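Local coordinates for uncharacterized protein (Pseudomonas aeruginosa, PDB 5BR9) that probably takes part in making the threonylcarbamoyladenosine modification of tRNA, as a TsaB-type member of the KAE1/TsaD family, at residues L107-R110 against A111-E114; Y136-Q140 against G141-L145; A100-D103 against L104-L107; L193-A196 against E197-L200. All coordinates share one frame; numbering follows the deposited sequence.

In the fold
Following the chain, interaction 3 comes first: residues 100-107 turn the end of strand 98-101, at the edge of the first five-stranded sheet, into helix 103-115. Interaction 1 takes over at Leu107, where the two overlap, and runs along most of the rest of that helix. Interaction 2 is the closed end of the hairpin made by strands 131-139 and 142-152 of the second sheet. Interaction 4, at 193-200, starts helix 196-208. Interactions 2 and 4 thus follow the first pair in turn, and none encloses another. Gln109 ties interaction 1 to the hairpin and Arg113 ties it to Asp198, while Ile106 and Val101 of interaction 3 pack on 193-200.

Interaction 1: residues L107-R110 against A111-E114; sequences LAQR and AYRE
An i to i+4 salt bridge on the last turns of helix 103-115 joins Arg110 to Glu114, in a helix that lies between the two halves of this actin-like ATPase (ASKHA) fold. Arg110 NE gives its hydrogen to Glu114 OE2 over 2.8 Å in a nearly straight bond (164°), and a weak second bond from Arg110 NH2 reaches the same oxygen at 3.2 Å. The carboxylate carbon sits at the guanidinium edge, in its plane, yet the two planes stand 86° apart, and NE meets OE2 from above the carboxylate plane. Arg110 runs out fully extended, with CG opposite the backbone N (chi1 179°), while the CG of Glu114 lies beside its own N; this brings together the ends of two side chains whose residues are one turn apart.

Arg113 joins the network with a long contact to the same carboxylate oxygen. Its NH2 stands 4.1 Å from Arg110 NE, so two like charges share the anion between them, which probably eases their repulsion. The stronger partner of Arg113 is Asp198, and Arg110 NH1 is held by the carbonyl of Leu193.

On another side of the helix, the Gln109 amide runs alongside the Tyr112 ring in the same direction. This amide is fixed at both ends by the hairpin backbone, OE1 taking the N-H of Met143 and NE2 giving to the carbonyl of Gly141. With its plane turned steeply from the tyrosine ring, it brings NE2 to 3.9 Å from Tyr112 CD2.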
loop_
_atom_site.group_PDB
_atom_site.type_symbol
_atom_site.label_atom_id
_atom_site.label_comp_id
_atom_site.label_asym_id
_atom_site.label_seq_id
_atom_site.Cartn_x
_atom_site.Cartn_y
_atom_site.Cartn_z
ATOM N N LEU A 107 18.767 1.551 -10.675
ATOM C CA LEU A 107 19.289 0.900 -11.878
ATOM C C LEU A 107 20.682 1.408 -12.241
ATOM O O LEU A 107 21.534 0.648 -12.659
ATOM C CB LEU A 107 18.386 1.167 -13.069
ATOM C CG LEU A 107 17.153 0.328 -13.309
ATOM C CD1 LEU A 107 16.518 0.841 -14.614
ATOM C CD2 LEU A 107 17.547 -1.135 -13.393
ATOM N N ALA A 108 20.854 2.724 -12.167
ATOM C CA ALA A 108 22.108 3.360 -12.523
ATOM C C ALA A 108 23.192 2.896 -11.560
ATOM O O ALA A 108 24.271 2.500 -11.984
ATOM C CB ALA A 108 21.965 4.865 -12.493
ATOM N N GLN A 109 22.874 2.910 -10.266
ATOM C CA GLN A 109 23.824 2.501 -9.249
ATOM C C GLN A 109 24.168 1.027 -9.454
ATOM O O GLN A 109 25.335 0.630 -9.314
ATOM C CB GLN A 109 23.274 2.718 -7.838
ATOM C CG GLN A 109 24.354 2.623 -6.760
ATOM C CD GLN A 109 25.264 3.834 -6.783
ATOM O OE1 GLN A 109 24.840 4.922 -7.159
ATOM N NE2 GLN A 109 26.517 3.652 -6.397
ATOM N N ARG A 110 23.168 0.217 -9.802
ATOM C CA ARG A 110 23.442 -1.199 -10.064
ATOM C C ARG A 110 24.338 -1.405 -11.280
ATOM O O ARG A 110 25.273 -2.213 -11.245
ATOM C CB ARG A 110 22.152 -1.985 -10.264
ATOM C CG ARG A 110 22.411 -3.455 -10.573
ATOM C CD ARG A 110 21.174 -4.295 -10.430
ATOM N NE ARG A 110 21.488 -5.716 -10.566
ATOM C CZ ARG A 110 20.583 -6.687 -10.558
ATOM N NH1 ARG A 110 19.294 -6.399 -10.414
ATOM N NH2 ARG A 110 20.966 -7.945 -10.688
ATOM N N ALA A 111 24.070 -0.661 -12.350
ATOM C CA ALA A 111 24.877 -0.796 -13.557
ATOM C C ALA A 111 26.315 -0.342 -13.271
ATOM O O ALA A 111 27.278 -0.893 -13.805
ATOM C CB ALA A 111 24.265 -0.017 -14.705
ATOM N N TYR A 112 26.447 0.673 -12.428
ATOM C CA TYR A 112 27.761 1.122 -12.018
ATOM C C TYR A 112 28.490 0.010 -11.260
ATOM O O TYR A 112 29.626 -0.324 -11.584
ATOM C CB TYR A 112 27.663 2.375 -11.152
ATOM C CG TYR A 112 28.966 2.655 -10.443
ATOM C CD1 TYR A 112 30.110 3.006 -11.165
ATOM C CD2 TYR A 112 29.073 2.527 -9.054
ATOM C CE1 TYR A 112 31.322 3.239 -10.523
ATOM C CE2 TYR A 112 30.297 2.761 -8.399
ATOM C CZ TYR A 112 31.408 3.121 -9.146
ATOM O OH TYR A 112 32.611 3.362 -8.523
ATOM N N ARG A 113 27.824 -0.579 -10.269
ATOM C CA ARG A 113 28.441 -1.628 -9.466
ATOM C C ARG A 113 28.811 -2.856 -10.300
ATOM O O ARG A 113 29.874 -3.451 -10.107
ATOM C CB ARG A 113 27.519 -2.044 -8.315
ATOM C CG ARG A 113 28.055 -3.193 -7.472
ATOM C CD ARG A 113 27.140 -3.494 -6.295
ATOM N NE ARG A 113 25.755 -3.774 -6.696
ATOM C CZ ARG A 113 25.334 -4.954 -7.141
ATOM N NH1 ARG A 113 26.190 -5.963 -7.257
ATOM N NH2 ARG A 113 24.060 -5.127 -7.464
ATOM N N GLU A 114 27.948 -3.224 -11.237
ATOM C CA GLU A 114 28.139 -4.470 -11.978
ATOM C C GLU A 114 28.975 -4.342 -13.264
ATOM O O GLU A 114 29.709 -5.255 -13.604
ATOM C CB GLU A 114 26.775 -5.070 -12.322
ATOM C CG GLU A 114 26.044 -5.698 -11.158
ATOM C CD GLU A 114 24.741 -6.390 -11.584
ATOM O OE1 GLU A 114 24.480 -6.513 -12.801
ATOM O OE2 GLU A 114 23.998 -6.863 -10.700
#

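Interaction 2: residues Y136-Q140 against G141-L145; sequences YQLQQ and GEMRL
The Tyr136 ring carries Leu145 over one face: Leu145 CD1 stands 4.0 Å from the ring centroid in a CH-pi contact, with Tyr136 CZ its nearest ring atom. At the edge, near the ring plane, are the carbonyl O of Met143, 3.6 Å from Tyr136 CD1, and the backbone N of Arg144. Tyr136 and Leu145 form a non-hydrogen-bonded pair of this antiparallel beta hairpin, as do Leu138 and Met143. Met143 kinks at its second and third torsions (-59° and -77°), which folds its thioether back across the strand pair; SD comes to 3.9 Å from Leu138 CB, and CE to 4.1 Å from Tyr136 CB.

Two hydrogen-bonded pairs alternate with these, Gln137 with Arg144 and Gln139 with Glu142, the latter closing a type I' turn through Gln140 and Gly141. A water donates to both Gln139 O and Glu142 OE1, bridging the turn's backbone to a carboxylate that also pairs with Arg209. On the same face of the hairpin, the Gln139 amide reaches Arg144, OE1 lying 3.7 Å from Arg144 CB.

The side chains of Tyr136, Leu138 and Met143 pack on helix 103-115, Tyr136 OH bonds Glu149 farther along strand 142-152, and Glu142 rests against Leu202 and Phe205 of helix 196-208. Strand 131-139 in turn pairs with strand 119-125 on its other edge.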
loop_
_atom_site.group_PDB
_atom_site.type_symbol
_atom_site.label_atom_id
_atom_site.label_comp_id
_atom_site.label_asym_id
_atom_site.label_seq_id
_atom_site.Cartn_x
_atom_site.Cartn_y
_atom_site.Cartn_z
ATOM N N TYR A 136 22.280 9.324 -15.467
ATOM C CA TYR A 136 22.996 9.386 -14.207
ATOM C C TYR A 136 24.495 9.344 -14.448
ATOM O O TYR A 136 24.951 8.723 -15.408
ATOM C CB TYR A 136 22.552 8.221 -13.291
ATOM C CG TYR A 136 21.176 8.437 -12.703
ATOM C CD1 TYR A 136 21.033 8.900 -11.401
ATOM C CD2 TYR A 136 20.014 8.210 -13.458
ATOM C CE1 TYR A 136 19.781 9.128 -10.844
ATOM C CE2 TYR A 136 18.729 8.434 -12.904
ATOM C CZ TYR A 136 18.633 8.892 -11.590
ATOM O OH TYR A 136 17.412 9.154 -11.014
ATOM N N GLN A 137 25.247 10.011 -13.575
ATOM C CA GLN A 137 26.711 10.028 -13.644
ATOM C C GLN A 137 27.301 9.930 -12.239
ATOM O O GLN A 137 26.789 10.526 -11.286
ATOM C CB GLN A 137 27.212 11.291 -14.342
ATOM C CG GLN A 137 28.744 11.449 -14.334
ATOM C CD GLN A 137 29.253 12.523 -15.301
ATOM O OE1 GLN A 137 28.486 13.068 -16.109
ATOM N NE2 GLN A 137 30.551 12.832 -15.220
ATOM N N LEU A 138 28.374 9.165 -12.127
ATOM C CA LEU A 138 29.062 8.964 -10.868
ATOM C C LEU A 138 29.640 10.256 -10.286
ATOM O O LEU A 138 30.322 11.022 -10.964
ATOM C CB LEU A 138 30.187 7.943 -11.047
ATOM C CG LEU A 138 30.787 7.374 -9.761
ATOM C CD1 LEU A 138 29.812 6.418 -9.068
ATOM C CD2 LEU A 138 32.089 6.669 -10.078
ATOM N N GLN A 139 29.381 10.462 -9.006
ATOM C CA GLN A 139 29.836 11.631 -8.278
ATOM C C GLN A 139 30.182 11.135 -6.879
ATOM O O GLN A 139 29.286 10.942 -6.047
ATOM C CB GLN A 139 28.737 12.697 -8.244
ATOM C CG GLN A 139 29.151 14.145 -8.453
ATOM C CD GLN A 139 27.947 15.014 -8.864
ATOM O OE1 GLN A 139 27.330 14.784 -9.917
ATOM N NE2 GLN A 139 27.601 15.997 -8.027
ATOM N N GLN A 140 31.465 10.875 -6.640
ATOM C CA GLN A 140 31.928 10.432 -5.328
ATOM C C GLN A 140 31.219 9.150 -4.877
ATOM O O GLN A 140 30.715 9.069 -3.756
ATOM C CB GLN A 140 31.710 11.537 -4.294
ATOM C CG GLN A 140 32.712 12.651 -4.381
ATOM C CD GLN A 140 32.343 13.800 -3.486
ATOM O OE1 GLN A 140 31.163 14.031 -3.209
ATOM N NE2 GLN A 140 33.349 14.521 -3.005
ATOM N N GLY A 141 31.170 8.168 -5.771
ATOM C CA GLY A 141 30.629 6.866 -5.474
ATOM C C GLY A 141 29.119 6.781 -5.651
ATOM O O GLY A 141 28.562 5.702 -5.587
ATOM N N GLU A 142 28.459 7.907 -5.919
ATOM C CA GLU A 142 26.994 7.919 -6.041
ATOM C C GLU A 142 26.589 8.248 -7.473
ATOM O O GLU A 142 27.057 9.235 -8.050
ATOM C CB GLU A 142 26.369 8.945 -5.068
ATOM C CG GLU A 142 24.826 9.048 -5.117
ATOM C CD GLU A 142 24.255 10.226 -4.321
ATOM O OE1 GLU A 142 25.046 11.007 -3.752
ATOM O OE2 GLU A 142 23.013 10.388 -4.271
ATOM N N MET A 143 25.728 7.415 -8.051
ATOM C CA MET A 143 25.183 7.709 -9.368
ATOM C C MET A 143 24.158 8.822 -9.186
ATOM O O MET A 143 23.168 8.690 -8.464
ATOM C CB MET A 143 24.587 6.462 -10.025
ATOM C CG MET A 143 25.641 5.423 -10.440
ATOM S SD MET A 143 26.913 5.990 -11.615
ATOM C CE MET A 143 25.990 5.967 -13.151
ATOM N N ARG A 144 24.434 9.938 -9.830
ATOM C CA ARG A 144 23.706 11.168 -9.594
ATOM C C ARG A 144 22.967 11.643 -10.850
ATOM O O ARG A 144 23.519 11.640 -11.972
ATOM C CB ARG A 144 24.705 12.232 -9.119
ATOM C CG ARG A 144 24.155 13.273 -8.210
ATOM C CD ARG A 144 24.260 12.861 -6.767
ATOM N NE ARG A 144 23.823 13.938 -5.880
ATOM C CZ ARG A 144 22.602 14.045 -5.369
ATOM N NH1 ARG A 144 21.685 13.141 -5.658
ATOM N NH2 ARG A 144 22.300 15.057 -4.572
ATOM N N LEU A 145 21.740 12.098 -10.635
ATOM C CA LEU A 145 20.852 12.485 -11.718
ATOM C C LEU A 145 21.343 13.737 -12.441
ATOM O O LEU A 145 21.636 14.759 -11.835
ATOM C CB LEU A 145 19.422 12.692 -11.189
ATOM C CG LEU A 145 18.412 13.151 -12.240
ATOM C CD1 LEU A 145 18.162 12.030 -13.272
ATOM C CD2 LEU A 145 17.102 13.554 -11.542
HETATM O O HOH W 1 27.567 12.050 -4.130
#

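Interaction 3: residues A100-D103 against L104-L107; sequences AVSD and LAIL
Ser102 OG has three partners at the start of helix 103-115, two of them weak backbone donors: it accepts from Leu104 N at 3.0 Å and from Ala105 N at 3.4 Å, and it is also hydrogen-bonded to Glu149 OE2. This is an N-cap. The hydroxyl is swung over the first turn by its chi1 of 167°, opposite its own N, and the Ala105 N-H points at it almost directly (165°) despite the length.

Ser102 O begins the regular helical bonding by taking Ile106 N at 3.0 Å. Ile106 also lays its longer branch against that carbonyl, CG1 standing 3.2 Å from Ser102 O, and lies roughly perpendicular to Val101, with Val101 CG1 3.9 Å from Ile106 CG1. Asp103 runs alongside Ile106, its OD2 3.7 Å from Ile106 CD1; the other oxygen, OD1, accepts from the backbone N of Gly73, while OD2 lies close to Asp16 and has a weak hydrogen bond with Ser18 OG.

Strand 98-101 leads through Ser102 into the helix. Val101 and Ile106 pack on Leu199 of helix 196-208, whereas Leu104 faces strand 119-125 and Tyr136 of strand 131-139.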
loop_
_atom_site.group_PDB
_atom_site.type_symbol
_atom_site.label_atom_id
_atom_site.label_comp_id
_atom_site.label_asym_id
_atom_site.label_seq_id
_atom_site.Cartn_x
_atom_site.Cartn_y
_atom_site.Cartn_z
ATOM N N ALA A 100 12.720 8.039 0.181
ATOM C CA ALA A 100 12.212 7.675 -1.133
ATOM C C ALA A 100 13.354 7.787 -2.158
ATOM O O ALA A 100 14.028 8.801 -2.238
ATOM C CB ALA A 100 11.050 8.565 -1.515
ATOM N N VAL A 101 13.589 6.725 -2.919
ATOM C CA VAL A 101 14.683 6.698 -3.872
ATOM C C VAL A 101 14.174 6.233 -5.230
ATOM O O VAL A 101 13.416 5.255 -5.339
ATOM C CB VAL A 101 15.830 5.790 -3.384
ATOM C CG1 VAL A 101 16.922 5.701 -4.426
ATOM C CG2 VAL A 101 16.390 6.284 -2.061
ATOM N N SER A 102 14.599 6.941 -6.266
ATOM C CA SER A 102 14.181 6.625 -7.608
ATOM C C SER A 102 14.687 5.278 -8.076
ATOM O O SER A 102 15.857 4.965 -7.933
ATOM C CB SER A 102 14.665 7.711 -8.584
ATOM O OG SER A 102 14.506 7.252 -9.904
ATOM N N ASP A 103 13.811 4.505 -8.710
ATOM C CA ASP A 103 14.229 3.251 -9.296
ATOM C C ASP A 103 15.129 3.411 -10.524
ATOM O O ASP A 103 15.895 2.502 -10.843
ATOM C CB ASP A 103 13.008 2.407 -9.634
ATOM C CG ASP A 103 12.497 1.649 -8.406
ATOM O OD1 ASP A 103 11.487 2.049 -7.810
ATOM O OD2 ASP A 103 13.124 0.639 -8.037
ATOM N N LEU A 104 15.057 4.557 -11.200
ATOM C CA LEU A 104 16.002 4.852 -12.288
ATOM C C LEU A 104 17.419 5.022 -11.708
ATOM O O LEU A 104 18.393 4.473 -12.242
ATOM C CB LEU A 104 15.558 6.121 -13.066
ATOM C CG LEU A 104 14.250 5.975 -13.875
ATOM C CD1 LEU A 104 13.645 7.312 -14.253
ATOM C CD2 LEU A 104 14.450 5.119 -15.141
ATOM N N ALA A 105 17.529 5.744 -10.591
ATOM C CA ALA A 105 18.815 5.868 -9.887
ATOM C C ALA A 105 19.305 4.504 -9.427
ATOM O O ALA A 105 20.487 4.182 -9.585
ATOM C CB ALA A 105 18.706 6.828 -8.689
ATOM N N ILE A 106 18.398 3.686 -8.894
ATOM C CA ILE A 106 18.822 2.384 -8.392
ATOM C C ILE A 106 19.431 1.546 -9.522
ATOM O O ILE A 106 20.477 0.902 -9.346
ATOM C CB ILE A 106 17.661 1.650 -7.709
ATOM C CG1 ILE A 106 17.176 2.452 -6.506
ATOM C CG2 ILE A 106 18.105 0.272 -7.276
ATOM C CD1 ILE A 106 15.835 1.975 -5.977
ATOM N N LEU A 107 18.767 1.551 -10.675
ATOM C CA LEU A 107 19.289 0.900 -11.878
ATOM C C LEU A 107 20.682 1.408 -12.241
ATOM O O LEU A 107 21.534 0.648 -12.659
ATOM C CB LEU A 107 18.386 1.167 -13.069
ATOM C CG LEU A 107 17.153 0.328 -13.309
ATOM C CD1 LEU A 107 16.518 0.841 -14.614
ATOM C CD2 LEU A 107 17.547 -1.135 -13.393
#

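Interaction 4: residues L193-A196 against E197-L200; sequences LPHA and EDLL
The chain comes in extended through Pro194 and His195 and turns into helix 196-208 at Ala196, where phi and psi become helical. His195 is the N-cap of that helix. Its carbonyl O takes two backbone donors: Leu199 N at 3.1 Å, in the carbonyl plane and nearly straight (166°), and Asp198 N at 2.9 Å, from above that plane and more bent. One residue on, Ala196 O accepts from Leu200 N at 2.7 Å.

The cap itself is the imidazole. Its ND1 accepts from Glu197 N at 3.1 Å, with the donor lying in the ring plane at the edge, so this nitrogen carries no proton of its own in that bond. A chi1 of -165° puts the ring opposite the backbone N, bringing ND1 round to the Glu197 N-H in the first turn. The ring also stacks with Tyr36 of strand 31-38, which probably helps to set its rotation.

Two carboxylates lie near the imidazole, on the same side of its plane, each turned 73° from it. Glu197 leaves extended past the ring, its CB closest, 3.3 Å from His195 ND1; its carboxylate has a weak, long ion pair with Arg113. Asp198 folds back with CG beside its own N, and its OD1 forms a salt bridge with Arg113 NE, which probably keeps the carboxylate ionised. Ala196 N is bonded to Ser23, while Leu199 and Leu200 bury themselves against strand 12-16. The other oxygen of the aspartate, Asp198 OD2, rests 3.5 Å from His195 CB.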
loop_
_atom_site.group_PDB
_atom_site.type_symbol
_atom_site.label_atom_id
_atom_site.label_comp_id
_atom_site.label_asym_id
_atom_site.label_seq_id
_atom_site.Cartn_x
_atom_site.Cartn_y
_atom_site.Cartn_z
ATOM N N LEU A 193 17.139 -5.016 -13.603
ATOM C CA LEU A 193 16.095 -4.598 -12.682
ATOM C C LEU A 193 16.721 -3.933 -11.439
ATOM O O LEU A 193 17.913 -4.078 -11.205
ATOM C CB LEU A 193 15.238 -5.813 -12.281
ATOM C CG LEU A 193 14.484 -6.542 -13.406
ATOM C CD1 LEU A 193 13.656 -7.704 -12.856
ATOM C CD2 LEU A 193 13.578 -5.561 -14.179
ATOM N N PRO A 194 15.928 -3.157 -10.677
ATOM C CA PRO A 194 16.386 -2.581 -9.410
ATOM C C PRO A 194 16.783 -3.651 -8.400
ATOM O O PRO A 194 16.226 -4.727 -8.419
ATOM C CB PRO A 194 15.164 -1.803 -8.916
ATOM C CG PRO A 194 14.420 -1.474 -10.137
ATOM C CD PRO A 194 14.589 -2.656 -11.043
ATOM N N HIS A 195 17.738 -3.349 -7.535
ATOM C CA HIS A 195 18.220 -4.291 -6.534
ATOM C C HIS A 195 18.379 -3.522 -5.206
ATOM O O HIS A 195 18.980 -2.442 -5.169
ATOM C CB HIS A 195 19.534 -4.899 -7.009
ATOM C CG HIS A 195 19.961 -6.122 -6.273
ATOM N ND1 HIS A 195 20.175 -6.140 -4.911
ATOM C CD2 HIS A 195 20.288 -7.357 -6.721
ATOM C CE1 HIS A 195 20.565 -7.348 -4.545
ATOM N NE2 HIS A 195 20.652 -8.102 -5.626
ATOM N N ALA A 196 17.812 -4.049 -4.127
ATOM C CA ALA A 196 17.852 -3.365 -2.833
ATOM C C ALA A 196 19.280 -3.063 -2.368
ATOM O O ALA A 196 19.511 -2.095 -1.634
ATOM C CB ALA A 196 17.127 -4.185 -1.790
ATOM N N GLU A 197 20.235 -3.883 -2.791
ATOM C CA GLU A 197 21.644 -3.630 -2.461
ATOM C C GLU A 197 22.102 -2.251 -2.957
ATOM O O GLU A 197 22.826 -1.523 -2.268
ATOM C CB GLU A 197 22.541 -4.716 -3.044
ATOM C CG GLU A 197 24.019 -4.430 -2.841
ATOM C CD GLU A 197 24.925 -5.533 -3.349
ATOM O OE1 GLU A 197 24.417 -6.539 -3.889
ATOM O OE2 GLU A 197 26.155 -5.389 -3.202
ATOM N N ASP A 198 21.676 -1.889 -4.158
ATOM C CA ASP A 198 22.072 -0.608 -4.735
ATOM C C ASP A 198 21.174 0.522 -4.228
ATOM O O ASP A 198 21.622 1.670 -4.097
ATOM C CB ASP A 198 22.068 -0.715 -6.258
ATOM C CG ASP A 198 22.921 -1.878 -6.735
ATOM O OD1 ASP A 198 24.168 -1.805 -6.590
ATOM O OD2 ASP A 198 22.348 -2.885 -7.207
ATOM N N LEU A 199 19.927 0.181 -3.903
ATOM C CA LEU A 199 19.051 1.104 -3.178
ATOM C C LEU A 199 19.699 1.489 -1.851
ATOM O O LEU A 199 19.703 2.656 -1.465
ATOM C CB LEU A 199 17.685 0.470 -2.929
ATOM C CG LEU A 199 16.773 1.150 -1.900
ATOM C CD1 LEU A 199 16.458 2.548 -2.334
ATOM C CD2 LEU A 199 15.482 0.356 -1.765
ATOM N N LEU A 200 20.264 0.491 -1.176
ATOM C CA LEU A 200 20.951 0.680 0.102
ATOM C C LEU A 200 22.145 1.635 -0.036
ATOM O O LEU A 200 22.322 2.533 0.786
ATOM C CB LEU A 200 21.399 -0.677 0.658
ATOM C CG LEU A 200 21.992 -0.680 2.061
ATOM C CD1 LEU A 200 20.978 -0.205 3.096
ATOM C CD2 LEU A 200 22.496 -2.084 2.409
#